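Local atomic coordinates of formyltransferase PseJ (Anoxybacillus kamchatkensis G10, PDB entry 6EDK), a protein that belongs to the formyltransferase family, with an alpha/beta fold built on a mixed six-stranded sheet, and holds the ligand 1YA in a pocket. Residues L98-G103 with G182-K187; P106-F111 with Q207-K212; E132-R137 with G172-I177. One frame throughout, in Å; residues are numbered along the deposited sequence.

Contact 1 of 3, residues L98-G103 with G182-K187; sequences LPWNKG and GGSYHK. With 1YA (N-{4-[{[(6S)-2-amino-4-oxo-3,4,5,6,7,8-hexahydropteridin-6-yl]methyl}(formyl)amino]benzoyl}-L-glutamic acid), chain D.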
loop_
_atom_site.group_PDB
_atom_site.type_symbol
_atom_site.label_atom_id
_atom_site.label_comp_id
_atom_site.label_asym_id
_atom_site.label_seq_id
_atom_site.Cartn_x
_atom_site.Cartn_y
_atom_site.Cartn_z
ATOM N N LEU A 98 -2.036 0.595 9.225
ATOM C CA LEU A 98 -2.614 -0.712 9.572
ATOM C C LEU A 98 -2.381 -0.969 11.071
ATOM O O LEU A 98 -1.319 -0.613 11.633
ATOM C CB LEU A 98 -1.942 -1.814 8.741
ATOM C CG LEU A 98 -2.338 -1.768 7.253
ATOM C CD1 LEU A 98 -1.437 -2.656 6.410
ATOM C CD2 LEU A 98 -3.782 -2.091 6.963
ATOM N N PRO A 99 -3.294 -1.721 11.736
ATOM C CA PRO A 99 -4.408 -2.464 11.143
ATOM C C PRO A 99 -5.668 -1.719 10.772
ATOM O O PRO A 99 -6.621 -2.358 10.316
ATOM C CB PRO A 99 -4.738 -3.488 12.251
ATOM C CG PRO A 99 -4.483 -2.685 13.524
ATOM C CD PRO A 99 -3.224 -1.902 13.200
ATOM N N TRP A 100 -5.708 -0.394 10.938
ATOM C CA TRP A 100 -6.902 0.359 10.560
ATOM C C TRP A 100 -6.965 0.519 9.052
ATOM O O TRP A 100 -5.937 0.644 8.375
ATOM C CB TRP A 100 -6.915 1.746 11.265
ATOM C CG TRP A 100 -7.089 1.609 12.727
ATOM C CD1 TRP A 100 -8.286 1.507 13.390
ATOM C CD2 TRP A 100 -6.069 1.491 13.709
ATOM N NE1 TRP A 100 -8.051 1.336 14.726
ATOM C CE2 TRP A 100 -6.698 1.316 14.950
ATOM C CE3 TRP A 100 -4.654 1.522 13.656
ATOM C CZ2 TRP A 100 -5.990 1.160 16.148
ATOM C CZ3 TRP A 100 -3.948 1.376 14.827
ATOM C CH2 TRP A 100 -4.593 1.188 16.062
ATOM N N ASN A 101 -8.171 0.467 8.512
ATOM C CA ASN A 101 -8.419 0.766 7.098
ATOM C C ASN A 101 -7.676 -0.146 6.153
ATOM O O ASN A 101 -7.140 0.290 5.139
ATOM C CB ASN A 101 -8.144 2.241 6.800
ATOM C CG ASN A 101 -8.827 3.144 7.815
ATOM O OD1 ASN A 101 -8.197 3.980 8.528
ATOM N ND2 ASN A 101 -10.120 2.967 7.931
ATOM N N LYS A 102 -7.692 -1.447 6.461
ATOM C CA LYS A 102 -7.475 -2.440 5.430
ATOM C C LYS A 102 -8.496 -2.278 4.312
ATOM O O LYS A 102 -9.596 -1.777 4.505
ATOM C CB LYS A 102 -7.545 -3.871 6.004
ATOM C CG LYS A 102 -6.573 -4.258 7.050
ATOM C CD LYS A 102 -6.997 -5.601 7.704
ATOM C CE LYS A 102 -7.594 -5.382 9.089
ATOM N NZ LYS A 102 -6.478 -5.500 10.144
ATOM N N GLY A 103 -8.085 -2.648 3.103
ATOM C CA GLY A 103 -8.985 -2.580 1.970
ATOM C C GLY A 103 -9.077 -1.254 1.252
ATOM O O GLY A 103 -8.092 -0.549 1.076
ATOM N N GLY A 182 -6.888 -6.191 15.685
ATOM C CA GLY A 182 -7.635 -4.957 15.764
ATOM C C GLY A 182 -7.816 -4.294 14.388
ATOM O O GLY A 182 -7.681 -4.927 13.336
ATOM N N GLY A 183 -8.139 -2.993 14.428
ATOM C CA GLY A 183 -8.265 -2.199 13.197
ATOM C C GLY A 183 -9.626 -2.341 12.515
ATOM O O GLY A 183 -10.639 -2.526 13.120
ATOM N N SER A 184 -9.587 -2.271 11.184
ATOM C CA SER A 184 -10.834 -2.228 10.390
ATOM C C SER A 184 -10.555 -2.651 8.947
ATOM O O SER A 184 -9.409 -2.720 8.518
ATOM C CB SER A 184 -11.452 -0.856 10.403
ATOM O OG SER A 184 -10.516 0.114 9.960
ATOM N N TYR A 185 -11.625 -2.930 8.212
ATOM C CA TYR A 185 -11.565 -3.353 6.821
ATOM C C TYR A 185 -12.769 -2.815 6.078
ATOM O O TYR A 185 -13.866 -2.805 6.651
ATOM C CB TYR A 185 -11.543 -4.864 6.700
ATOM C CG TYR A 185 -11.694 -5.315 5.246
ATOM C CD1 TYR A 185 -10.604 -5.384 4.414
ATOM C CD2 TYR A 185 -12.944 -5.645 4.718
ATOM C CE1 TYR A 185 -10.730 -5.772 3.091
ATOM C CE2 TYR A 185 -13.079 -6.036 3.402
ATOM C CZ TYR A 185 -11.970 -6.107 2.589
ATOM O OH TYR A 185 -12.080 -6.502 1.263
ATOM N N HIS A 186 -12.560 -2.337 4.838
ATOM C CA HIS A 186 -13.645 -1.845 4.009
ATOM C C HIS A 186 -13.517 -2.378 2.587
ATOM O O HIS A 186 -12.431 -2.577 2.076
ATOM C CB HIS A 186 -13.720 -0.312 3.959
ATOM C CG HIS A 186 -13.689 0.309 5.313
ATOM N ND1 HIS A 186 -12.513 0.599 5.974
ATOM C CD2 HIS A 186 -14.696 0.637 6.154
ATOM C CE1 HIS A 186 -12.803 1.105 7.163
ATOM N NE2 HIS A 186 -14.114 1.119 7.307
ATOM N N LYS A 187 -14.656 -2.599 1.950
ATOM C CA LYS A 187 -14.773 -2.887 0.529
ATOM C C LYS A 187 -15.115 -1.600 -0.209
ATOM O O LYS A 187 -15.595 -0.617 0.380
ATOM C CB LYS A 187 -15.890 -3.912 0.236
ATOM C CG LYS A 187 -15.853 -5.199 1.007
ATOM C CD LYS A 187 -17.282 -5.774 1.154
ATOM C CE LYS A 187 -17.332 -7.302 1.032
ATOM N NZ LYS A 187 -16.433 -8.059 1.972
HETATM N N1 1YA D . -3.112 -9.540 -2.608
HETATM C C2 1YA D . -2.932 -10.300 -1.352
HETATM N NA2 1YA D . -3.086 -11.745 -1.340
HETATM N N3 1YA D . -2.547 -9.646 -0.048
HETATM C C4 1YA D . -2.395 -8.188 0.045
HETATM O O4 1YA D . -2.100 -7.721 1.126
HETATM C C4A 1YA D . -2.590 -7.426 -1.222
HETATM N N5 1YA D . -2.384 -6.068 -1.206
HETATM C C6 1YA D . -3.058 -5.318 -2.385
HETATM C C7 1YA D . -2.887 -5.888 -3.615
HETATM N N8 1YA D . -3.093 -7.437 -3.716
HETATM C C8A 1YA D . -2.919 -8.111 -2.573
HETATM C C9 1YA D . -4.552 -5.248 -1.994
HETATM N N10 1YA D . -5.358 -4.454 -2.941
HETATM C C11 1YA D . -9.200 -5.882 -4.002
HETATM C C12 1YA D . -8.262 -5.695 -5.004
HETATM C C13 1YA D . -6.991 -5.242 -4.666
HETATM C C14 1YA D . -6.699 -4.970 -3.341
HETATM C C15 1YA D . -7.645 -5.148 -2.347
HETATM C C16 1YA D . -8.907 -5.607 -2.684
HETATM C C17 1YA D . -10.634 -6.368 -4.333
HETATM N N 1YA D . -11.705 -5.584 -3.666
HETATM C CA 1YA D . -13.156 -5.852 -3.832
HETATM C CB 1YA D . -13.526 -7.204 -3.172
HETATM C CG 1YA D . -12.497 -7.661 -2.126
HETATM C CD 1YA D . -13.045 -8.772 -1.212
HETATM O OE1 1YA D . -12.412 -9.110 -0.174
HETATM O OE2 1YA D . -14.127 -9.345 -1.502
HETATM C CT 1YA D . -13.954 -4.675 -3.213
HETATM O O2 1YA D . -13.377 -3.712 -2.621
HETATM O O1 1YA D . -15.206 -4.653 -3.295
HETATM C C18 1YA D . -4.937 -3.155 -3.445
HETATM O O5 1YA D . -3.887 -2.699 -3.137
HETATM O O 1YA D . -10.830 -7.265 -5.072
HETATM O O HOH W 1 -11.502 2.589 10.417
HETATM O O HOH W 2 -10.381 0.941 4.253
#
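G182 meets P99 and K102 where the two segments start to run side by side. G182 O lies 3.5 Å from P99 CB and takes a weak bond from K102 NZ. G183 makes a CH-pi contact: its CA sits over one face of the W100 indole, 3.9 Å from the centroid of the five-membered ring. S184 N donates to P99 O (3.1 Å). K102 NZ, at the end of a chain bent at chi3 and chi4, donates to the same oxygen. S184 OG stands between its own backbone N and carbonyl carbon (chi1 55°). There it accepts a nearly straight bond from N101 N (2.8 Å). A water joins S184 OG to N101 ND2, the latter weakly. S184 O accepts from K102 N at 3.0 Å. The Y185 ring has K102 CB in its plane, 3.8 Å from CD1. Y185 and K187 belong to the 1YA pocket, and Y185 OH lies 3.0 Å from 1YA OE1. H186 N donates to K102 O (3.0 Å). The H186 imidazole lies beside the N101 amide, planes 24° apart; NE2 bonds to E113, and N101 OD1 to S115. A second water bridges H186 ND1 and K102 O. K102 pairs with Y185 and G103 with H186, which gives a two-stranded parallel sheet, 102-103 with 185-186. Helix 106-112 packs against it: W109 stacks on the H186 ring and also touches N101.

Contact 2 of 3, residues P106-F111 with Q207-K212; sequences PNLWSF and QKLIGK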
loop_
_atom_site.group_PDB
_atom_site.type_symbol
_atom_site.label_atom_id
_atom_site.label_comp_id
_atom_site.label_asym_id
_atom_site.label_seq_id
_atom_site.Cartn_x
_atom_site.Cartn_y
_atom_site.Cartn_z
ATOM N N PRO A 106 -8.909 3.876 2.009
ATOM C CA PRO A 106 -8.492 4.052 3.394
ATOM C C PRO A 106 -8.452 5.503 3.827
ATOM O O PRO A 106 -8.740 5.785 4.996
ATOM C CB PRO A 106 -7.106 3.411 3.470
ATOM C CG PRO A 106 -6.644 3.385 2.005
ATOM C CD PRO A 106 -7.909 3.180 1.197
ATOM N N ASN A 107 -8.104 6.431 2.933
ATOM C CA ASN A 107 -8.031 7.830 3.354
ATOM C C ASN A 107 -9.405 8.325 3.766
ATOM O O ASN A 107 -9.576 8.947 4.819
ATOM C CB ASN A 107 -7.458 8.669 2.221
ATOM C CG ASN A 107 -7.294 10.139 2.566
ATOM O OD1 ASN A 107 -6.697 10.512 3.591
ATOM N ND2 ASN A 107 -7.804 10.996 1.687
ATOM N N LEU A 108 -10.398 8.088 2.917
ATOM C CA LEU A 108 -11.763 8.495 3.276
ATOM C C LEU A 108 -12.221 7.858 4.583
ATOM O O LEU A 108 -12.739 8.545 5.465
ATOM C CB LEU A 108 -12.694 8.142 2.133
ATOM C CG LEU A 108 -14.215 8.381 2.433
ATOM C CD1 LEU A 108 -14.450 9.852 2.647
ATOM C CD2 LEU A 108 -14.970 7.889 1.177
ATOM N N TRP A 109 -12.027 6.559 4.743
ATOM C CA TRP A 109 -12.521 5.887 5.942
ATOM C C TRP A 109 -11.802 6.331 7.199
ATOM O O TRP A 109 -12.398 6.312 8.294
ATOM C CB TRP A 109 -12.416 4.377 5.797
ATOM C CG TRP A 109 -13.479 3.863 4.942
ATOM C CD1 TRP A 109 -13.366 3.420 3.668
ATOM C CD2 TRP A 109 -14.853 3.775 5.292
ATOM N NE1 TRP A 109 -14.620 3.050 3.183
ATOM C CE2 TRP A 109 -15.544 3.278 4.168
ATOM C CE3 TRP A 109 -15.581 4.094 6.461
ATOM C CZ2 TRP A 109 -16.948 3.060 4.170
ATOM C CZ3 TRP A 109 -16.973 3.880 6.453
ATOM C CH2 TRP A 109 -17.625 3.373 5.295
ATOM N N SER A 110 -10.520 6.767 7.071
ATOM C CA SER A 110 -9.823 7.284 8.220
ATOM C C SER A 110 -10.492 8.532 8.762
ATOM O O SER A 110 -10.415 8.792 9.960
ATOM C CB SER A 110 -8.350 7.553 7.887
ATOM O OG SER A 110 -8.164 8.774 7.191
ATOM N N PHE A 111 -11.200 9.278 7.926
ATOM C CA PHE A 111 -11.951 10.442 8.398
ATOM C C PHE A 111 -13.363 10.067 8.832
ATOM O O PHE A 111 -13.801 10.463 9.931
ATOM C CB PHE A 111 -11.989 11.503 7.313
ATOM C CG PHE A 111 -10.685 12.169 7.150
ATOM C CD1 PHE A 111 -10.294 13.124 8.045
ATOM C CD2 PHE A 111 -9.818 11.791 6.165
ATOM C CE1 PHE A 111 -9.052 13.718 7.935
ATOM C CE2 PHE A 111 -8.586 12.398 6.057
ATOM C CZ PHE A 111 -8.204 13.349 6.962
ATOM N N GLN A 207 -13.087 18.177 7.358
ATOM C CA GLN A 207 -13.813 18.541 8.580
ATOM C C GLN A 207 -15.271 18.092 8.494
ATOM O O GLN A 207 -15.819 17.582 9.470
ATOM C CB GLN A 207 -13.707 20.062 8.804
ATOM C CG GLN A 207 -13.792 20.536 10.255
ATOM C CD GLN A 207 -12.814 19.811 11.197
ATOM O OE1 GLN A 207 -11.580 19.808 10.991
ATOM N NE2 GLN A 207 -13.367 19.188 12.238
ATOM N N LYS A 208 -15.878 18.188 7.303
ATOM C CA LYS A 208 -17.259 17.764 7.086
ATOM C C LYS A 208 -17.471 16.270 7.250
ATOM O O LYS A 208 -18.626 15.822 7.374
ATOM C CB LYS A 208 -17.702 18.141 5.656
ATOM C CG LYS A 208 -17.629 19.622 5.374
ATOM C CD LYS A 208 -18.249 19.971 4.020
ATOM C CE LYS A 208 -18.279 21.487 3.839
ATOM N NZ LYS A 208 -18.473 21.908 2.416
ATOM N N LEU A 209 -16.382 15.477 7.248
ATOM C CA LEU A 209 -16.463 14.037 7.175
ATOM C C LEU A 209 -16.162 13.359 8.499
ATOM O O LEU A 209 -16.521 12.186 8.674
ATOM C CB LEU A 209 -15.481 13.526 6.109
ATOM C CG LEU A 209 -15.555 14.212 4.765
ATOM C CD1 LEU A 209 -14.629 13.543 3.717
ATOM C CD2 LEU A 209 -16.982 14.164 4.251
ATOM N N ILE A 210 -15.518 14.062 9.423
ATOM C CA ILE A 210 -14.930 13.405 10.585
ATOM C C ILE A 210 -16.038 12.835 11.438
ATOM O O ILE A 210 -16.949 13.566 11.853
ATOM C CB ILE A 210 -14.056 14.364 11.386
ATOM C CG1 ILE A 210 -12.791 14.696 10.579
ATOM C CG2 ILE A 210 -13.717 13.737 12.753
ATOM C CD1 ILE A 210 -12.025 15.812 11.124
ATOM N N GLY A 211 -15.966 11.532 11.688
ATOM C CA GLY A 211 -16.876 10.820 12.547
ATOM C C GLY A 211 -18.212 10.478 11.938
ATOM O O GLY A 211 -19.052 9.904 12.637
ATOM N N LYS A 212 -18.458 10.844 10.682
ATOM C CA LYS A 212 -19.804 10.725 10.129
ATOM C C LYS A 212 -20.256 9.293 10.027
ATOM O O LYS A 212 -21.447 9.044 9.903
ATOM C CB LYS A 212 -19.880 11.389 8.762
ATOM C CG LYS A 212 -19.980 12.875 8.847
ATOM C CD LYS A 212 -21.398 13.290 9.311
ATOM C CE LYS A 212 -21.624 14.784 9.149
ATOM N NZ LYS A 212 -20.725 15.633 9.990
#
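F111 and I210 both turn their first branch beside the backbone N: F111 CG at chi1 -73°, and I210 CG1 likewise. This helps bring the phenyl ring and the isoleucine together. L108 CG instead stands anti to its backbone N (chi1 174°), and its CD1 branch meets L209. The motif is a type II beta turn, L209 to K212, docked on the last turn of helix 106-112. I210 CG1 lies in the plane of the F111 ring, at its edge, 3.9 Å from CD1. Other neighbours hold that ring too: Y141 meets it edge-to-face and K117 makes a cation-pi contact. L108 and L209 cross at about a right angle, with their CD1 atoms 3.8 Å apart. L209 also touches L147 of helix 147-169, so the turn packs against two helices. The turn is closed by K212 N donating to L209 O (3.1 Å). G211 takes the third position of the turn, with positive phi. There its N-H points out to the helix. F111 O receives two contacts from the turn: a CA-H...O approach from I210 CA at 3.2 Å, and a hydrogen bond from G211 N at 3.0 Å, 161° at the hydrogen.

Contact 3 of 3, residues E132-R137 with G172-I177; sequences EIIVQR and GKIRGI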
loop_
_atom_site.group_PDB
_atom_site.type_symbol
_atom_site.label_atom_id
_atom_site.label_comp_id
_atom_site.label_asym_id
_atom_site.label_seq_id
_atom_site.Cartn_x
_atom_site.Cartn_y
_atom_site.Cartn_z
ATOM N N GLU A 132 2.529 -9.136 7.561
ATOM C CA GLU A 132 3.386 -8.606 8.627
ATOM C C GLU A 132 3.884 -7.190 8.312
ATOM O O GLU A 132 4.171 -6.850 7.176
ATOM C CB GLU A 132 4.606 -9.493 8.846
ATOM C CG GLU A 132 4.272 -10.823 9.516
ATOM C CD GLU A 132 5.525 -11.643 9.775
ATOM O OE1 GLU A 132 6.263 -11.923 8.789
ATOM O OE2 GLU A 132 5.775 -11.979 10.963
ATOM N N ILE A 133 3.927 -6.350 9.327
ATOM C CA ILE A 133 4.291 -4.944 9.166
ATOM C C ILE A 133 5.801 -4.793 9.163
ATOM O O ILE A 133 6.506 -5.334 10.044
ATOM C CB ILE A 133 3.665 -4.085 10.284
ATOM C CG1 ILE A 133 2.156 -4.072 10.134
ATOM C CG2 ILE A 133 4.273 -2.658 10.139
ATOM C CD1 ILE A 133 1.420 -3.301 11.310
ATOM N N ILE A 134 6.311 -4.038 8.176
ATOM C CA ILE A 134 7.732 -3.752 8.058
ATOM C C ILE A 134 8.070 -2.388 8.642
ATOM O O ILE A 134 8.927 -2.287 9.532
ATOM C CB ILE A 134 8.192 -3.847 6.582
ATOM C CG1 ILE A 134 8.108 -5.311 6.105
ATOM C CG2 ILE A 134 9.566 -3.349 6.410
ATOM C CD1 ILE A 134 7.972 -5.461 4.564
ATOM N N VAL A 135 7.381 -1.349 8.169
ATOM C CA VAL A 135 7.495 -0.006 8.742
ATOM C C VAL A 135 6.201 0.742 8.492
ATOM O O VAL A 135 5.520 0.498 7.503
ATOM C CB VAL A 135 8.622 0.835 8.139
ATOM C CG1 VAL A 135 9.947 0.259 8.580
ATOM C CG2 VAL A 135 8.560 0.864 6.607
ATOM N N GLN A 136 5.884 1.684 9.379
ATOM C CA GLN A 136 4.717 2.514 9.174
ATOM C C GLN A 136 5.060 3.928 9.596
ATOM O O GLN A 136 6.089 4.165 10.250
ATOM C CB GLN A 136 3.496 2.082 10.048
ATOM C CG GLN A 136 3.408 0.713 10.457
ATOM C CD GLN A 136 2.181 0.463 11.322
ATOM O OE1 GLN A 136 2.257 0.333 12.562
ATOM N NE2 GLN A 136 1.056 0.467 10.673
ATOM N N ARG A 137 4.163 4.869 9.236
ATOM C CA ARG A 137 4.326 6.258 9.681
ATOM C C ARG A 137 3.000 6.918 9.864
ATOM O O ARG A 137 2.130 6.815 9.008
ATOM C CB ARG A 137 5.186 7.044 8.680
ATOM C CG ARG A 137 5.418 8.461 9.105
ATOM C CD ARG A 137 6.547 9.047 8.318
ATOM N NE ARG A 137 7.756 8.264 8.660
ATOM C CZ ARG A 137 8.930 8.385 8.037
ATOM N NH1 ARG A 137 9.101 9.286 7.050
ATOM N NH2 ARG A 137 9.938 7.667 8.415
ATOM N N GLY A 172 16.962 -7.944 3.047
ATOM C CA GLY A 172 16.322 -8.796 4.041
ATOM C C GLY A 172 16.504 -8.379 5.491
ATOM O O GLY A 172 16.379 -9.219 6.392
ATOM N N LYS A 173 16.732 -7.087 5.750
ATOM C CA LYS A 173 17.115 -6.663 7.091
ATOM C C LYS A 173 15.961 -6.251 8.010
ATOM O O LYS A 173 16.233 -5.960 9.182
ATOM C CB LYS A 173 18.124 -5.517 6.996
ATOM C CG LYS A 173 19.458 -5.977 6.458
ATOM C CD LYS A 173 20.502 -4.893 6.580
ATOM C CE LYS A 173 21.755 -5.233 5.789
ATOM N NZ LYS A 173 22.696 -4.056 5.750
ATOM N N ILE A 174 14.703 -6.249 7.545
ATOM C CA ILE A 174 13.548 -6.006 8.421
ATOM C C ILE A 174 12.570 -7.144 8.195
ATOM O O ILE A 174 11.827 -7.142 7.208
ATOM C CB ILE A 174 12.891 -4.649 8.160
ATOM C CG1 ILE A 174 13.975 -3.568 8.065
ATOM C CG2 ILE A 174 11.862 -4.256 9.272
ATOM C CD1 ILE A 174 13.441 -2.170 7.670
ATOM N N ARG A 175 12.566 -8.127 9.097
ATOM C CA ARG A 175 11.737 -9.324 8.940
ATOM C C ARG A 175 10.254 -9.065 9.208
ATOM O O ARG A 175 9.414 -9.919 8.879
ATOM C CB ARG A 175 12.255 -10.434 9.874
ATOM C CG ARG A 175 11.453 -11.746 9.870
ATOM C CD ARG A 175 12.041 -12.779 10.868
ATOM N NE ARG A 175 13.443 -13.087 10.566
ATOM C CZ ARG A 175 14.469 -12.936 11.409
ATOM N NH1 ARG A 175 14.281 -12.497 12.655
ATOM N NH2 ARG A 175 15.695 -13.244 11.002
ATOM N N GLY A 176 9.911 -7.934 9.790
ATOM C CA GLY A 176 8.510 -7.612 10.014
ATOM C C GLY A 176 7.977 -8.195 11.312
ATOM O O GLY A 176 8.567 -9.094 11.907
ATOM N N ILE A 177 6.836 -7.656 11.757
ATOM C CA ILE A 177 6.164 -8.173 12.952
ATOM C C ILE A 177 4.736 -8.574 12.631
ATOM O O ILE A 177 4.143 -8.065 11.679
ATOM C CB ILE A 177 6.175 -7.175 14.130
ATOM C CG1 ILE A 177 5.528 -5.812 13.752
ATOM C CG2 ILE A 177 7.543 -6.951 14.623
ATOM C CD1 ILE A 177 5.170 -4.930 15.018
HETATM O O HOH W 3 7.694 -11.758 13.166
#
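I133 and I177 form a single antiparallel bridge, a hydrogen-bonded pair. It joins the segment 172-177 to strand 133-138, an outermost strand of the mixed six-stranded sheet. I133 N donates to I177 O at 2.9 Å. I177 N returns a bond to I133 O, also 2.9 Å. The two segments do not run on as a ladder. Their touching parts lie 125° apart in direction, so the segment swings across the strand rather than extending the sheet. G176, next to the bridge, brings its CA against I133 O as a CA-H...O contact.

E132 adjoins the bridge. Its CB is 3.2 Å from I177 O. CG sits beside the backbone N (chi1 -72°) and stays close to the same oxygen, 3.5 Å from I177 O. Beyond CG the chain is extended (chi2 -177°), which carries CD onward past the bridge. At the tip the two oxygens part. R175 O is the nearest atom of the other segment to OE1, but both are acceptors and no bond forms. OE2 accepts from a water at 2.9 Å. That water also donates to G176 O at 3.1 Å, so the carboxylate reaches the glycine carbonyl through solvent.

The strand itself is irregular here. I134 and V135 both face I121 of strand 118-123, a classic beta bulge. I174 packs against the bulge and also touches Y165 of helix 147-169. G172, with positive phi, is the C-prime residue of the Schellman motif that ends that helix. The I134 and I174 side chains cross obliquely, with their CG2 atoms 3.8 Å apart. The same methyl, I174 CG2, lies 3.5 Å from I134 O.

Contacts 1 and 2 touch, their centres about 14 Å apart. H186 CD2 lies 3.3 Å from W109 CD2, and N101 ND2 lies 3.4 Å from W109 CB. Strand 102-103 and helix 106-112 follow each other in the chain, and the segments of the two contacts alternate along it. Contact 3 is nested within the loops that both others close. It meets contact 1 where Q136 NE2 is 2.8 Å from L98 O. Contacts 2 and 3 do not touch; their centres are about 27 Å apart. Among the three, contact 1 is the one that holds pocket residues, Y185 and K187. The E132 side chain is about 10 Å from 1YA, that of L108 about 12 Å.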